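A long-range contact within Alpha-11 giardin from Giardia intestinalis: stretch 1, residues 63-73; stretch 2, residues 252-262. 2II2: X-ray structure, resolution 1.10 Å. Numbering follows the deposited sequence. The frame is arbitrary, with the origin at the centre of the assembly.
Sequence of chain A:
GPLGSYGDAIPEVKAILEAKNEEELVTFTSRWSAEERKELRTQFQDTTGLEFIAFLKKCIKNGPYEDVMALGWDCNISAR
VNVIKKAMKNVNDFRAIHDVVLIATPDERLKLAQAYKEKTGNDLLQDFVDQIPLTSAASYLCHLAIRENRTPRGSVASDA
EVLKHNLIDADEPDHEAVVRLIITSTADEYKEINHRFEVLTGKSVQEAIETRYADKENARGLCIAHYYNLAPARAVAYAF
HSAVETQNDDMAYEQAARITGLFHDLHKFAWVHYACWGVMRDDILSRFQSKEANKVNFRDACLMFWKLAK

Stretch 1 63-73: GPYEDVMALGW
Stretch 2, residues 252-262: AYEQAARITGL

The two helices draw together until glycine lies against glycine: the CA atoms of Gly72 and Gly261 are 4.2 Å apart, and Gly72 CA approaches Gly261 O to 4.0 Å. A CB on Gly261 would point toward stretch 1 and fall 2.7 Å from Leu71 CB, a clash, so the absence of a side chain lets Leu71 CB settle 4.1 Å from Gly261 CA. On Gly72, a CB would instead collide with its own helix, 2.8 Å from Val68 O.

Residues 64-73 and 252-262 are helical and run in nearly the same direction, with a signed crossing angle of -17° and a closest axial approach of 7.9 Å. The register pairs Pro64 CA with Glu254 CA at 5.4 Å, Val68 CA with Ala257 CA at 4.6 Å and Gly72 CA with Gly261 CA at 4.2 Å, so the backbones converge toward their C-terminal ends. Gly63 occupies the N-cap position with phi/psi of 145/-171°, a conformation that calls for glycine; its O accepts the first helical bond from Asp67 N at 2.9 Å. Both helices then follow regular i to i+4 hydrogen bonding, for example Gly72 N to Val68 O at 2.8 Å and Gly261 N to Ala257 O at 2.9 Å.

Ala257 is the small central residue of the contact. Ala257 CB points toward stretch 1, 3.5 Å from Pro64 O, 4.0 Å from Asp67 CB and 3.9 Å from Val68 CB. Pro64, with a C-gamma endo pucker, needs no amide hydrogen in the first turn of its helix and places CG 3.7 Å from Tyr253 CB. Tyr253 (chi1 m, chi2 70°) starts toward Pro64, but its ring leads away.

Val68 (chi1 p) projects sideways, bringing CG2 to 3.6 Å from Ala257 O and 3.7 Å from Thr260 CG2. Thr260 adopts chi1 m; its OG1 donates to Ala256 O at 2.7 Å and is also hydrogen-bonded elsewhere in the structure, while the methyl meets Val68. Leu71, in the mt rotamer, points toward stretch 2 and lays CD1 3.8 Å from Arg258 CA. The Arg258 side chain (chi1 t, chi2 t, chi3 p, chi4 -113°) starts away from the contact, and its guanidinium is hydrogen-bonded elsewhere in the structure.

No direct hydrogen bond joins the stretches. A water bridges them, donating to Asp67 OD2 at 2.9 Å and to Glu254 O at 2.8 Å; Asp67 takes chi1 m and chi2 -13°. The remaining contact is close packing, burying 425 Å² over both sides.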

# COMPACT_ATOMS: atom_id res chain seq x y z
N GLY A 63 2.92 16.99 -4.90
CA GLY A 63 3.53 16.54 -3.65
C GLY A 63 2.64 15.54 -2.97
O GLY A 63 1.66 15.07 -3.55
N PRO A 64 2.96 15.18 -1.73
CA PRO A 64 2.20 14.15 -1.02
C PRO A 64 0.75 14.52 -0.70
O PRO A 64 -0.10 13.62 -0.67
CB PRO A 64 3.04 13.87 0.24
CG PRO A 64 3.86 15.08 0.43
CD PRO A 64 4.13 15.63 -0.95
N TYR A 65 0.47 15.79 -0.44
CA TYR A 65 -0.92 16.20 -0.26
C TYR A 65 -1.72 15.95 -1.57
O TYR A 65 -2.78 15.35 -1.55
CB TYR A 65 -1.02 17.66 0.22
CG TYR A 65 -2.46 18.13 0.31
CD1 TYR A 65 -3.21 17.98 1.48
CD2 TYR A 65 -3.09 18.64 -0.80
CE1 TYR A 65 -4.53 18.36 1.54
CE2 TYR A 65 -4.41 19.04 -0.76
CZ TYR A 65 -5.14 18.89 0.41
OH TYR A 65 -6.45 19.27 0.47
N GLU A 66 -1.16 16.39 -2.70
CA GLU A 66 -1.83 16.11 -3.97
C GLU A 66 -1.99 14.60 -4.17
O GLU A 66 -3.04 14.14 -4.60
CB GLU A 66 -1.02 16.66 -5.16
CG GLU A 66 -1.80 16.66 -6.48
CD GLU A 66 -0.91 16.60 -7.71
OE1 GLU A 66 -0.32 15.51 -7.98
OE2 GLU A 66 -0.81 17.63 -8.41
N ASP A 67 -0.94 13.83 -3.88
CA ASP A 67 -0.96 12.39 -4.09
C ASP A 67 -2.09 11.73 -3.31
O ASP A 67 -2.80 10.90 -3.85
CB ASP A 67 0.34 11.73 -3.60
CG ASP A 67 1.52 11.95 -4.50
OD1 ASP A 67 1.35 12.42 -5.65
OD2 ASP A 67 2.64 11.65 -4.03
N VAL A 68 -2.21 12.05 -2.02
CA VAL A 68 -3.22 11.37 -1.21
C VAL A 68 -4.62 11.72 -1.69
O VAL A 68 -5.53 10.88 -1.72
CB VAL A 68 -3.02 11.62 0.32
CG1 VAL A 68 -3.44 13.03 0.73
CG2 VAL A 68 -3.82 10.58 1.10
N MET A 69 -4.81 12.96 -2.12
CA MET A 69 -6.10 13.39 -2.64
C MET A 69 -6.42 12.75 -4.00
O MET A 69 -7.56 12.27 -4.25
CB MET A 69 -6.15 14.91 -2.74
CG MET A 69 -6.44 15.62 -1.46
SD MET A 69 -8.14 15.24 -0.96
CE MET A 69 -8.22 16.01 0.66
N ALA A 70 -5.44 12.75 -4.90
CA ALA A 70 -5.65 12.17 -6.23
C ALA A 70 -5.88 10.68 -6.19
O ALA A 70 -6.70 10.16 -6.95
CB ALA A 70 -4.52 12.52 -7.18
N LEU A 71 -5.14 9.99 -5.31
CA LEU A 71 -5.37 8.56 -5.15
C LEU A 71 -6.68 8.28 -4.42
O LEU A 71 -7.47 7.43 -4.86
CB LEU A 71 -4.20 7.91 -4.39
CG LEU A 71 -2.85 7.83 -5.12
CD1 LEU A 71 -1.80 7.27 -4.17
CD2 LEU A 71 -2.92 6.98 -6.41
N GLY A 72 -6.93 9.02 -3.34
CA GLY A 72 -8.11 8.79 -2.52
C GLY A 72 -9.42 9.08 -3.27
O GLY A 72 -10.41 8.39 -3.08
N TRP A 73 -9.43 10.09 -4.14
CA TRP A 73 -10.63 10.41 -4.94
C TRP A 73 -10.90 9.44 -6.09
O TRP A 73 -12.00 9.44 -6.63
CB TRP A 73 -10.54 11.85 -5.48
CG TRP A 73 -11.10 12.84 -4.54
CD1 TRP A 73 -10.44 13.63 -3.64
CD2 TRP A 73 -12.48 13.15 -4.41
NE1 TRP A 73 -11.34 14.42 -2.97
CE2 TRP A 73 -12.60 14.15 -3.42
CE3 TRP A 73 -13.64 12.70 -5.06
CZ2 TRP A 73 -13.84 14.70 -3.05
CZ3 TRP A 73 -14.87 13.26 -4.69
CH2 TRP A 73 -14.96 14.23 -3.68
N ALA A 252 8.94 9.36 3.51
CA ALA A 252 7.93 8.99 4.51
C ALA A 252 6.55 9.50 4.08
O ALA A 252 5.55 8.78 4.18
CB ALA A 252 8.29 9.60 5.83
N TYR A 253 6.48 10.74 3.59
CA TYR A 253 5.20 11.31 3.22
C TYR A 253 4.67 10.69 1.93
O TYR A 253 3.46 10.44 1.81
CB TYR A 253 5.31 12.83 3.04
CG TYR A 253 5.33 13.64 4.31
CD1 TYR A 253 6.46 13.60 5.16
CD2 TYR A 253 4.27 14.49 4.64
CE1 TYR A 253 6.50 14.36 6.32
CE2 TYR A 253 4.32 15.28 5.83
CZ TYR A 253 5.45 15.21 6.63
OH TYR A 253 5.51 15.95 7.78
N GLU A 254 5.58 10.41 0.99
CA GLU A 254 5.19 9.72 -0.23
C GLU A 254 4.54 8.37 0.07
O GLU A 254 3.48 8.04 -0.48
CB GLU A 254 6.44 9.52 -1.08
CG GLU A 254 6.31 8.73 -2.31
CD GLU A 254 7.66 8.41 -2.93
OE1 GLU A 254 8.70 8.36 -2.21
OE2 GLU A 254 7.67 8.18 -4.16
N GLN A 255 5.20 7.58 0.90
CA GLN A 255 4.69 6.26 1.26
C GLN A 255 3.38 6.37 2.03
O GLN A 255 2.38 5.66 1.72
CB GLN A 255 5.72 5.51 2.10
CG GLN A 255 6.97 5.17 1.34
CD GLN A 255 8.08 4.74 2.25
OE1 GLN A 255 7.83 4.14 3.31
NE2 GLN A 255 9.31 4.92 1.81
N ALA A 256 3.31 7.27 3.01
CA ALA A 256 2.11 7.41 3.79
C ALA A 256 0.92 7.85 2.92
O ALA A 256 -0.20 7.42 3.13
CB ALA A 256 2.33 8.36 4.94
N ALA A 257 1.19 8.75 1.96
CA ALA A 257 0.15 9.21 1.05
C ALA A 257 -0.40 8.05 0.22
O ALA A 257 -1.62 7.91 0.06
CB ALA A 257 0.68 10.31 0.15
N ARG A 258 0.49 7.21 -0.31
CA ARG A 258 0.04 6.08 -1.12
C ARG A 258 -0.75 5.05 -0.32
O ARG A 258 -1.81 4.60 -0.76
CB ARG A 258 1.25 5.44 -1.78
CG ARG A 258 0.91 4.20 -2.57
CD ARG A 258 2.13 3.55 -3.22
NE ARG A 258 3.11 3.07 -2.25
CZ ARG A 258 4.33 3.57 -2.09
NH1 ARG A 258 4.75 4.65 -2.75
NH2 ARG A 258 5.13 2.99 -1.22
N ILE A 259 -0.20 4.65 0.83
CA ILE A 259 -0.84 3.67 1.68
C ILE A 259 -2.23 4.17 2.10
O ILE A 259 -3.21 3.42 2.07
CB ILE A 259 0.05 3.37 2.89
CG1 ILE A 259 1.34 2.71 2.43
CG2 ILE A 259 -0.70 2.52 3.90
CD1 ILE A 259 2.49 2.83 3.43
N THR A 260 -2.31 5.44 2.51
CA THR A 260 -3.59 6.01 2.88
C THR A 260 -4.56 6.04 1.70
O THR A 260 -5.70 5.63 1.81
CB THR A 260 -3.37 7.46 3.40
OG1 THR A 260 -2.53 7.42 4.56
CG2 THR A 260 -4.65 8.13 3.74
N GLY A 261 -4.10 6.56 0.56
CA GLY A 261 -4.97 6.67 -0.60
C GLY A 261 -5.53 5.33 -1.05
O GLY A 261 -6.71 5.22 -1.41
N LEU A 262 -4.67 4.32 -1.08
CA LEU A 262 -5.09 3.00 -1.53
C LEU A 262 -5.98 2.21 -0.54
O LEU A 262 -6.90 1.49 -0.94
CB LEU A 262 -3.90 2.12 -1.89
CG LEU A 262 -3.04 2.56 -3.08
CD1 LEU A 262 -1.84 1.62 -3.24
CD2 LEU A 262 -3.90 2.52 -4.34
O HOH W 1 2.46 9.01 -2.90